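PDB 2O1B: aminotransferase, class I from Staphylococcus aureus, which probably catalyses the pyridoxal-5'-phosphate-dependent transfer of an amino group between an amino acid and a 2-oxo acid, as class I aminotransferases do. Local coordinates for residues F90-A93 / I94-Y98; F97-R100 / Q101-T105; K276-Q279 / T280-A284; N310-K313 / T314-D317. One frame throughout, in Å; residues are numbered along the deposited sequence.

How the contacts relate
Contacts 1 and 2 follow one another along helix 88-102, their centres about 9 Å apart, and share Phe97 and Tyr98; the first runs from near the start of the helix to past its middle and the second covers its C-terminal end. Contact 3 closes helix 269-282, with its centre about 21 Å from that of contact 1. Contact 4, on helix 302-325, lies on the opposite side of the chain's centre from contact 3, about 39 Å between centres. Contact 3 comes nearest to the cofactor: the side chain of Asn283 is about 7 Å from a bound pyridoxal-5'-phosphate, against about 11 Å for Phe90, 12 Å for Tyr98 and 12 Å for Phe312.

Contact 1: F90-A93 / I94-Y98; sequences FKQA and IVDFY
Gln92 and Asp96, one helical turn apart, join their side chains by a hydrogen bond of 2.8 Å from Gln92 NE2 to Asp96 OD1. The carboxylate oxygen lies almost in the plane of the Gln92 amide, whereas the amide nitrogen comes to Asp96 from above the carboxylate plane, 39° out of it. Gln92 reaches its partner by setting CG anti to the backbone N (chi1 -173°) and then bending at chi2. Below this bridge the main chain is satisfied in regular alpha-helical fashion. Ile94 N donates to Phe90 O at 3.0 Å, and Phe97 N to Ala93 O at the same length; Val95 N and Asp96 N bond in turn to Lys91 O and Gln92 O. The ammonium group of Lys91 leaves the helix for a salt bridge with Glu109.

The apolar side is built from Phe90 and Ile94. Ile94 CD1 lies over one face of the Phe90 ring, toward its rim, 4.0 Å from Phe90 CE1. A branched aliphatic chain suits this place, because Ile94 also meets Val112 and Ile114 of strand 112-115 and Phe264 and Val266 of strand 263-267. Small Ala93 fits beside Asn299 of helix 288-300. The chemistry thus divides the helix: amide and carboxylate pair on the partly exposed side, while hydrocarbon packs against strands 112-115 and 263-267 and helix 288-300.

Contact 2: F97-R100 / Q101-T105; sequences FYQR and QYNVT
Gln101 lays its CG over the centre of the Phe97 ring, a CH-pi contact of 3.6 Å from Gln101 CG to the ring centroid and only 13° off the normal. Phe97 turns its ring away from its own nitrogen, and Gln101 sets CG over it by leaving opposite the carbonyl carbon (chi1 -73°); the bend at chi2 then brings the amide toward the CE1 and CZ end of Phe97. A flexible glutamine suits the spot, since its CG methylene covers the ring while OE1 accepts a hydrogen bond from Lys231.

Tyr98 and Tyr102 make an edge-to-face pair further round the helix. The edge of Tyr102 is directed at the face of Tyr98, with centroids 5.0 Å apart and planes at 55°, and Tyr102 CD1 sits over the middle of that ring, 3.8 Å from Tyr98 CE2. Val104 CB meets the same ring at its edge, 4.0 Å from Tyr98 CD2. The hydroxyl of Tyr98 is hydrogen-bonded to Glu247, so an aromatic with a polar end suits this buried position.

Gln99 and Asn103 run side by side, with Gln99 NE2 2.7 Å from Asn103 OD1. The backbone bond from Tyr102 N to Tyr98 O is still short, 2.8 Å, but Asn103 takes positive phi, and the bonds of Asn103 N to Gln99 O and Val104 N to Tyr98 O are weak. This is the pattern of an alpha-helix C-terminus, where helix 88-102 unwinds toward strand 112-115.

Contact 3: K276-Q279 / T280-A284; sequences KKYQ and THTNA
Thr282 sets its methyl over one face of the Tyr278 ring, a CH-pi contact in which Thr282 CG2 lies 3.9 Å from the ring centroid, toward the rim. The two side chains meet at about a right angle, and Tyr278 presents its ring because CG stands opposite the backbone nitrogen (chi1 178°). Threonine suits the place because its other branch is polar: Thr282 OG1 turns toward the main chain, 3.0 Å from Tyr278 O.

The hydroxyl of Thr280 donates from OG1 to Lys277 O at 2.8 Å, a bond that a threonine buried in a helix can make to the preceding turn. That hydroxyl also lies over the centre of one face of the adjacent His281 ring. On the ring's edge the Lys277 chain passes close, with Lys277 CE 3.3 Å from His281 CE1. The Lys277 ammonium is drawn onward to a salt bridge with Asp31 of the second subunit.

The main-chain bonds loosen toward the end: Thr280 N still binds Lys276 O at 3.1 Å, while Thr282 N to Tyr278 O and Asn283 N to Gln279 O are weak. Lys119 of the second subunit, a residue of its cofactor pocket, bonds to Thr280 O and Asn283 O. Within its own chain the end of helix 269-282 packs against both helix 118-129, through Tyr278, and strand 112-115, through Gln279, whose NE2 bonds to Ile114 O, while the second subunit meets Lys277 and His281.

Contact 4: N310-K313 / T314-D317; sequences NVFK and TRRD
Arg315 sends its extended side chain across Phe312 in a cation-pi contact, Arg315 CZ standing 4.9 Å from the Phe312 ring centroid and 22° off the normal, so that the charge lies over the face. The guanidinium is not stacked flat: the two planes are 67° apart, and Arg315 NH1 approaches the far end of the ring, 3.4 Å from Phe312 CZ. Val311 lies alongside Arg315, pointing the same way, and its CG1 lies over one face of the guanidinium, toward its rim, 3.7 Å from Arg315 NE. Fully extended from CG to NE, the arginine carries its charge past both neighbours to salt bridges with Asp58 and Asp386. Arginine suits this buried place because Val311 CG1 can cover a guanidinium face and Phe312 can take the cation over its ring face, while NE and NH2 reach Asp386 and Asp58 respectively.

On another side of the helix, Arg316 bends at chi3 and pairs with the next residue: Arg316 NH2 meets the syn lone pair of Asp317 OD2 at 2.8 Å, forming a salt bridge. Its NH1 bonds to Ala333 O. The Lys313 chain crosses Arg316 obliquely, Lys313 CG 3.8 Å from Arg316 NH2. Beneath these groups Arg316 N donates to Phe312 O at 2.8 Å and Asp317 N to Lys313 O at 2.9 Å. Aromatic and cation three residues apart, over an unbroken run of i to i+4 bonds, make this an i to i+3 cation-pi pair within the long alpha-helix 302-325.

Contact 1: F90-A93 / I94-Y98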
# COMPACT_ATOMS: atom_id res chain seq x y z
N PHE A 90 2.64 17.90 -6.19
CA PHE A 90 1.71 16.82 -6.55
C PHE A 90 0.30 17.22 -6.17
O PHE A 90 -0.61 17.20 -7.01
CB PHE A 90 2.14 15.47 -5.92
CG PHE A 90 1.45 14.22 -6.51
CD1 PHE A 90 0.69 14.27 -7.68
CD2 PHE A 90 1.59 12.99 -5.87
CE1 PHE A 90 0.07 13.12 -8.18
CE2 PHE A 90 0.98 11.83 -6.37
CZ PHE A 90 0.22 11.90 -7.52
N LYS A 91 0.11 17.65 -4.92
CA LYS A 91 -1.21 18.14 -4.48
C LYS A 91 -1.73 19.24 -5.42
O LYS A 91 -2.93 19.29 -5.73
CB LYS A 91 -1.13 18.69 -3.05
CG LYS A 91 -0.71 17.68 -2.00
CD LYS A 91 -0.63 18.37 -0.65
CE LYS A 91 -0.09 17.44 0.43
NZ LYS A 91 0.33 18.23 1.63
N GLN A 92 -0.82 20.09 -5.87
CA GLN A 92 -1.13 21.19 -6.77
C GLN A 92 -1.46 20.73 -8.19
O GLN A 92 -2.33 21.31 -8.84
CB GLN A 92 0.01 22.20 -6.79
CG GLN A 92 -0.29 23.47 -7.58
CD GLN A 92 -1.32 24.36 -6.90
OE1 GLN A 92 -1.15 24.75 -5.76
NE2 GLN A 92 -2.38 24.71 -7.63
N ALA A 93 -0.76 19.70 -8.68
CA ALA A 93 -1.03 19.17 -10.02
C ALA A 93 -2.42 18.52 -10.05
O ALA A 93 -3.10 18.56 -11.07
CB ALA A 93 0.03 18.17 -10.44
N ILE A 94 -2.82 17.97 -8.91
CA ILE A 94 -4.14 17.37 -8.74
C ILE A 94 -5.26 18.42 -8.80
O ILE A 94 -6.22 18.25 -9.55
CB ILE A 94 -4.24 16.57 -7.42
CG1 ILE A 94 -3.41 15.27 -7.52
CG2 ILE A 94 -5.69 16.22 -7.10
CD1 ILE A 94 -3.11 14.62 -6.17
N VAL A 95 -5.14 19.48 -8.01
CA VAL A 95 -6.19 20.51 -8.00
C VAL A 95 -6.28 21.25 -9.33
O VAL A 95 -7.38 21.58 -9.79
CB VAL A 95 -6.08 21.52 -6.81
CG1 VAL A 95 -5.96 20.80 -5.48
CG2 VAL A 95 -4.92 22.48 -6.99
N ASP A 96 -5.12 21.49 -9.95
CA ASP A 96 -5.04 22.12 -11.28
C ASP A 96 -5.73 21.27 -12.34
O ASP A 96 -6.45 21.80 -13.19
CB ASP A 96 -3.58 22.33 -11.70
CG ASP A 96 -2.88 23.45 -10.94
OD1 ASP A 96 -3.51 24.18 -10.14
OD2 ASP A 96 -1.65 23.61 -11.16
N PHE A 97 -5.47 19.96 -12.31
CA PHE A 97 -6.11 19.01 -13.22
C PHE A 97 -7.63 19.08 -13.06
O PHE A 97 -8.35 19.36 -14.02
CB PHE A 97 -5.56 17.61 -12.95
CG PHE A 97 -6.14 16.52 -13.82
CD1 PHE A 97 -5.65 16.30 -15.10
CD2 PHE A 97 -7.13 15.68 -13.33
CE1 PHE A 97 -6.17 15.28 -15.91
CE2 PHE A 97 -7.65 14.65 -14.13
CZ PHE A 97 -7.16 14.45 -15.42
N TYR A 98 -8.11 18.88 -11.84
CA TYR A 98 -9.55 18.96 -11.59
C TYR A 98 -10.19 20.29 -11.98
O TYR A 98 -11.31 20.31 -12.49
CB TYR A 98 -9.90 18.52 -10.17
CG TYR A 98 -10.44 17.11 -10.19
CD1 TYR A 98 -9.60 16.03 -10.49
CD2 TYR A 98 -11.78 16.86 -9.95
CE1 TYR A 98 -10.10 14.73 -10.54
CE2 TYR A 98 -12.29 15.56 -9.99
CZ TYR A 98 -11.45 14.50 -10.29
OH TYR A 98 -11.96 13.23 -10.33

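Contact 2: F97-R100 / Q101-T105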
# COMPACT_ATOMS: atom_id res chain seq x y z
N PHE A 97 -5.47 19.96 -12.31
CA PHE A 97 -6.11 19.01 -13.22
C PHE A 97 -7.63 19.08 -13.06
O PHE A 97 -8.35 19.36 -14.02
CB PHE A 97 -5.56 17.61 -12.95
CG PHE A 97 -6.14 16.52 -13.82
CD1 PHE A 97 -5.65 16.30 -15.10
CD2 PHE A 97 -7.13 15.68 -13.33
CE1 PHE A 97 -6.17 15.28 -15.91
CE2 PHE A 97 -7.65 14.65 -14.13
CZ PHE A 97 -7.16 14.45 -15.42
N TYR A 98 -8.11 18.88 -11.84
CA TYR A 98 -9.55 18.96 -11.59
C TYR A 98 -10.19 20.29 -11.98
O TYR A 98 -11.31 20.31 -12.49
CB TYR A 98 -9.90 18.52 -10.17
CG TYR A 98 -10.44 17.11 -10.19
CD1 TYR A 98 -9.60 16.03 -10.49
CD2 TYR A 98 -11.78 16.86 -9.95
CE1 TYR A 98 -10.10 14.73 -10.54
CE2 TYR A 98 -12.29 15.56 -9.99
CZ TYR A 98 -11.45 14.50 -10.29
OH TYR A 98 -11.96 13.23 -10.33
N GLN A 99 -9.47 21.39 -11.77
CA GLN A 99 -9.96 22.71 -12.16
C GLN A 99 -10.14 22.83 -13.68
O GLN A 99 -11.23 23.18 -14.14
CB GLN A 99 -9.04 23.83 -11.64
CG GLN A 99 -9.56 25.24 -11.94
CD GLN A 99 -10.89 25.52 -11.26
OE1 GLN A 99 -11.02 25.42 -10.04
NE2 GLN A 99 -11.88 25.89 -12.05
N ARG A 100 -9.09 22.57 -14.45
CA ARG A 100 -9.22 22.73 -15.91
C ARG A 100 -10.01 21.58 -16.57
O ARG A 100 -10.58 21.77 -17.64
CB ARG A 100 -7.87 22.98 -16.60
CG ARG A 100 -6.89 21.86 -16.49
CD ARG A 100 -5.63 22.12 -17.30
NE ARG A 100 -4.91 20.86 -17.44
CZ ARG A 100 -3.99 20.39 -16.60
NH1 ARG A 100 -3.62 21.09 -15.53
NH2 ARG A 100 -3.44 19.21 -16.82
N GLN A 101 -10.05 20.41 -15.92
CA GLN A 101 -10.81 19.29 -16.47
C GLN A 101 -12.31 19.40 -16.16
O GLN A 101 -13.14 19.25 -17.07
CB GLN A 101 -10.25 17.93 -16.00
CG GLN A 101 -8.91 17.51 -16.64
CD GLN A 101 -9.04 16.98 -18.06
OE1 GLN A 101 -10.15 16.69 -18.52
NE2 GLN A 101 -7.91 16.83 -18.75
N TYR A 102 -12.65 19.66 -14.90
CA TYR A 102 -14.04 19.57 -14.44
C TYR A 102 -14.59 20.84 -13.76
O TYR A 102 -15.72 20.82 -13.24
CB TYR A 102 -14.21 18.34 -13.53
CG TYR A 102 -13.68 17.06 -14.16
CD1 TYR A 102 -12.51 16.47 -13.70
CD2 TYR A 102 -14.35 16.46 -15.23
CE1 TYR A 102 -12.01 15.29 -14.28
CE2 TYR A 102 -13.86 15.29 -15.81
CZ TYR A 102 -12.69 14.71 -15.35
OH TYR A 102 -12.20 13.56 -15.94
N ASN A 103 -13.83 21.94 -13.81
CA ASN A 103 -14.18 23.19 -13.11
C ASN A 103 -14.53 22.96 -11.63
O ASN A 103 -15.47 23.56 -11.09
CB ASN A 103 -15.28 23.98 -13.85
CG ASN A 103 -15.34 25.45 -13.42
OD1 ASN A 103 -14.32 26.05 -13.08
ND2 ASN A 103 -16.54 26.03 -13.45
N VAL A 104 -13.77 22.08 -10.99
CA VAL A 104 -13.95 21.73 -9.59
C VAL A 104 -12.82 22.35 -8.79
O VAL A 104 -11.65 22.06 -9.05
CB VAL A 104 -13.95 20.20 -9.36
CG1 VAL A 104 -14.03 19.87 -7.88
CG2 VAL A 104 -15.09 19.53 -10.11
N THR A 105 -13.18 23.20 -7.83
CA THR A 105 -12.21 23.84 -6.95
C THR A 105 -11.95 22.96 -5.73
O THR A 105 -12.88 22.62 -4.99
CB THR A 105 -12.68 25.22 -6.45
OG1 THR A 105 -13.88 25.05 -5.67
CG2 THR A 105 -12.97 26.13 -7.61

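Contact 3: K276-Q279 / T280-A284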
# COMPACT_ATOMS: atom_id res chain seq x y z
N LYS A 276 -6.49 10.09 4.71
CA LYS A 276 -5.15 10.61 5.01
C LYS A 276 -4.65 10.05 6.35
O LYS A 276 -3.53 9.57 6.44
CB LYS A 276 -5.15 12.15 5.04
CG LYS A 276 -5.33 12.80 3.67
CD LYS A 276 -5.25 14.32 3.76
CE LYS A 276 -3.79 14.78 3.89
NZ LYS A 276 -3.63 16.26 3.87
N LYS A 277 -5.48 10.09 7.38
CA LYS A 277 -5.08 9.51 8.66
C LYS A 277 -4.75 8.01 8.53
O LYS A 277 -3.76 7.52 9.07
CB LYS A 277 -6.15 9.72 9.73
CG LYS A 277 -5.63 9.40 11.11
CD LYS A 277 -6.71 9.39 12.16
CE LYS A 277 -6.23 8.61 13.37
NZ LYS A 277 -4.84 8.97 13.75
N TYR A 278 -5.59 7.28 7.81
CA TYR A 278 -5.38 5.85 7.62
C TYR A 278 -4.02 5.60 6.97
O TYR A 278 -3.29 4.69 7.38
CB TYR A 278 -6.48 5.27 6.74
CG TYR A 278 -6.32 3.79 6.44
CD1 TYR A 278 -5.81 3.35 5.22
CD2 TYR A 278 -6.67 2.83 7.39
CE1 TYR A 278 -5.68 2.00 4.94
CE2 TYR A 278 -6.52 1.48 7.13
CZ TYR A 278 -6.03 1.07 5.90
OH TYR A 278 -5.91 -0.28 5.65
N GLN A 279 -3.69 6.41 5.97
CA GLN A 279 -2.44 6.24 5.24
C GLN A 279 -1.18 6.66 6.02
O GLN A 279 -0.09 6.24 5.68
CB GLN A 279 -2.53 6.88 3.84
CG GLN A 279 -3.60 6.20 2.97
CD GLN A 279 -3.61 6.59 1.50
OE1 GLN A 279 -4.17 5.85 0.68
NE2 GLN A 279 -3.04 7.75 1.17
N THR A 280 -1.33 7.47 7.07
CA THR A 280 -0.16 7.75 7.94
C THR A 280 0.18 6.51 8.78
O THR A 280 1.33 6.33 9.21
CB THR A 280 -0.38 8.93 8.92
OG1 THR A 280 -1.29 8.53 9.94
CG2 THR A 280 -0.91 10.17 8.21
N HIS A 281 -0.82 5.67 9.03
CA HIS A 281 -0.62 4.42 9.79
C HIS A 281 -0.20 3.20 8.98
O HIS A 281 0.44 2.30 9.52
CB HIS A 281 -1.89 4.06 10.56
CG HIS A 281 -2.37 5.14 11.47
ND1 HIS A 281 -3.66 5.63 11.42
CD2 HIS A 281 -1.74 5.82 12.45
CE1 HIS A 281 -3.80 6.57 12.34
NE2 HIS A 281 -2.65 6.71 12.98
N THR A 282 -0.58 3.16 7.71
CA THR A 282 -0.35 1.97 6.87
C THR A 282 0.76 2.23 5.86
O THR A 282 1.20 1.33 5.15
CB THR A 282 -1.65 1.53 6.16
OG1 THR A 282 -2.18 2.63 5.43
CG2 THR A 282 -2.70 1.08 7.20
N ASN A 283 1.23 3.47 5.81
CA ASN A 283 2.24 3.87 4.84
C ASN A 283 3.13 4.99 5.36
O ASN A 283 2.85 5.57 6.40
CB ASN A 283 1.58 4.27 3.51
CG ASN A 283 1.52 3.13 2.53
OD1 ASN A 283 2.56 2.63 2.07
ND2 ASN A 283 0.30 2.71 2.20
N ALA A 284 4.20 5.27 4.61
CA ALA A 284 5.19 6.27 4.99
C ALA A 284 5.48 7.22 3.83
O ALA A 284 6.60 7.70 3.66
CB ALA A 284 6.48 5.58 5.45

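Contact 4: N310-K313 / T314-D317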
# COMPACT_ATOMS: atom_id res chain seq x y z
N ASN A 310 -10.43 8.58 -27.92
CA ASN A 310 -10.75 8.42 -29.33
C ASN A 310 -10.36 7.05 -29.89
O ASN A 310 -11.12 6.46 -30.65
CB ASN A 310 -10.17 9.57 -30.14
CG ASN A 310 -10.81 10.91 -29.79
OD1 ASN A 310 -10.17 11.96 -29.89
ND2 ASN A 310 -12.06 10.88 -29.35
N VAL A 311 -9.18 6.56 -29.51
CA VAL A 311 -8.68 5.25 -29.98
C VAL A 311 -9.62 4.12 -29.57
O VAL A 311 -9.92 3.23 -30.36
CB VAL A 311 -7.24 4.98 -29.47
CG1 VAL A 311 -6.93 3.48 -29.49
CG2 VAL A 311 -6.20 5.76 -30.33
N PHE A 312 -10.12 4.18 -28.34
CA PHE A 312 -11.05 3.15 -27.87
C PHE A 312 -12.46 3.32 -28.45
O PHE A 312 -13.17 2.33 -28.67
CB PHE A 312 -11.03 3.05 -26.35
CG PHE A 312 -9.88 2.23 -25.85
CD1 PHE A 312 -10.03 0.87 -25.60
CD2 PHE A 312 -8.61 2.80 -25.70
CE1 PHE A 312 -8.95 0.10 -25.18
CE2 PHE A 312 -7.54 2.04 -25.28
CZ PHE A 312 -7.71 0.69 -25.01
N LYS A 313 -12.83 4.56 -28.73
CA LYS A 313 -14.09 4.87 -29.39
C LYS A 313 -14.21 4.13 -30.72
O LYS A 313 -15.20 3.43 -30.95
CB LYS A 313 -14.21 6.37 -29.60
CG LYS A 313 -15.51 6.82 -30.22
CD LYS A 313 -15.44 8.31 -30.46
CE LYS A 313 -16.77 8.87 -30.89
NZ LYS A 313 -16.77 10.36 -30.77
N THR A 314 -13.20 4.27 -31.58
CA THR A 314 -13.25 3.60 -32.89
C THR A 314 -13.07 2.08 -32.76
O THR A 314 -13.76 1.32 -33.43
CB THR A 314 -12.26 4.21 -33.92
OG1 THR A 314 -10.98 3.58 -33.80
CG2 THR A 314 -12.11 5.70 -33.74
N ARG A 315 -12.14 1.65 -31.91
CA ARG A 315 -12.01 0.22 -31.60
C ARG A 315 -13.38 -0.38 -31.24
O ARG A 315 -13.74 -1.46 -31.72
CB ARG A 315 -11.02 -0.01 -30.45
CG ARG A 315 -9.57 0.01 -30.87
CD ARG A 315 -8.68 -0.23 -29.66
NE ARG A 315 -7.27 -0.21 -30.03
CZ ARG A 315 -6.27 -0.42 -29.19
NH1 ARG A 315 -6.50 -0.69 -27.91
NH2 ARG A 315 -5.02 -0.37 -29.64
N ARG A 316 -14.15 0.35 -30.43
CA ARG A 316 -15.51 -0.03 -30.06
C ARG A 316 -16.44 -0.05 -31.27
O ARG A 316 -17.22 -0.98 -31.45
CB ARG A 316 -16.06 0.95 -29.01
CG ARG A 316 -17.49 0.66 -28.56
CD ARG A 316 -18.21 1.92 -28.12
NE ARG A 316 -18.22 2.97 -29.15
CZ ARG A 316 -18.95 4.08 -29.09
NH1 ARG A 316 -19.76 4.32 -28.05
NH2 ARG A 316 -18.87 4.97 -30.07
N ASP A 317 -16.34 1.00 -32.10
CA ASP A 317 -17.20 1.13 -33.29
C ASP A 317 -17.05 -0.05 -34.24
O ASP A 317 -18.04 -0.57 -34.76
CB ASP A 317 -16.89 2.44 -34.03
CG ASP A 317 -17.33 3.67 -33.26
OD1 ASP A 317 -16.88 4.79 -33.59
OD2 ASP A 317 -18.12 3.52 -32.31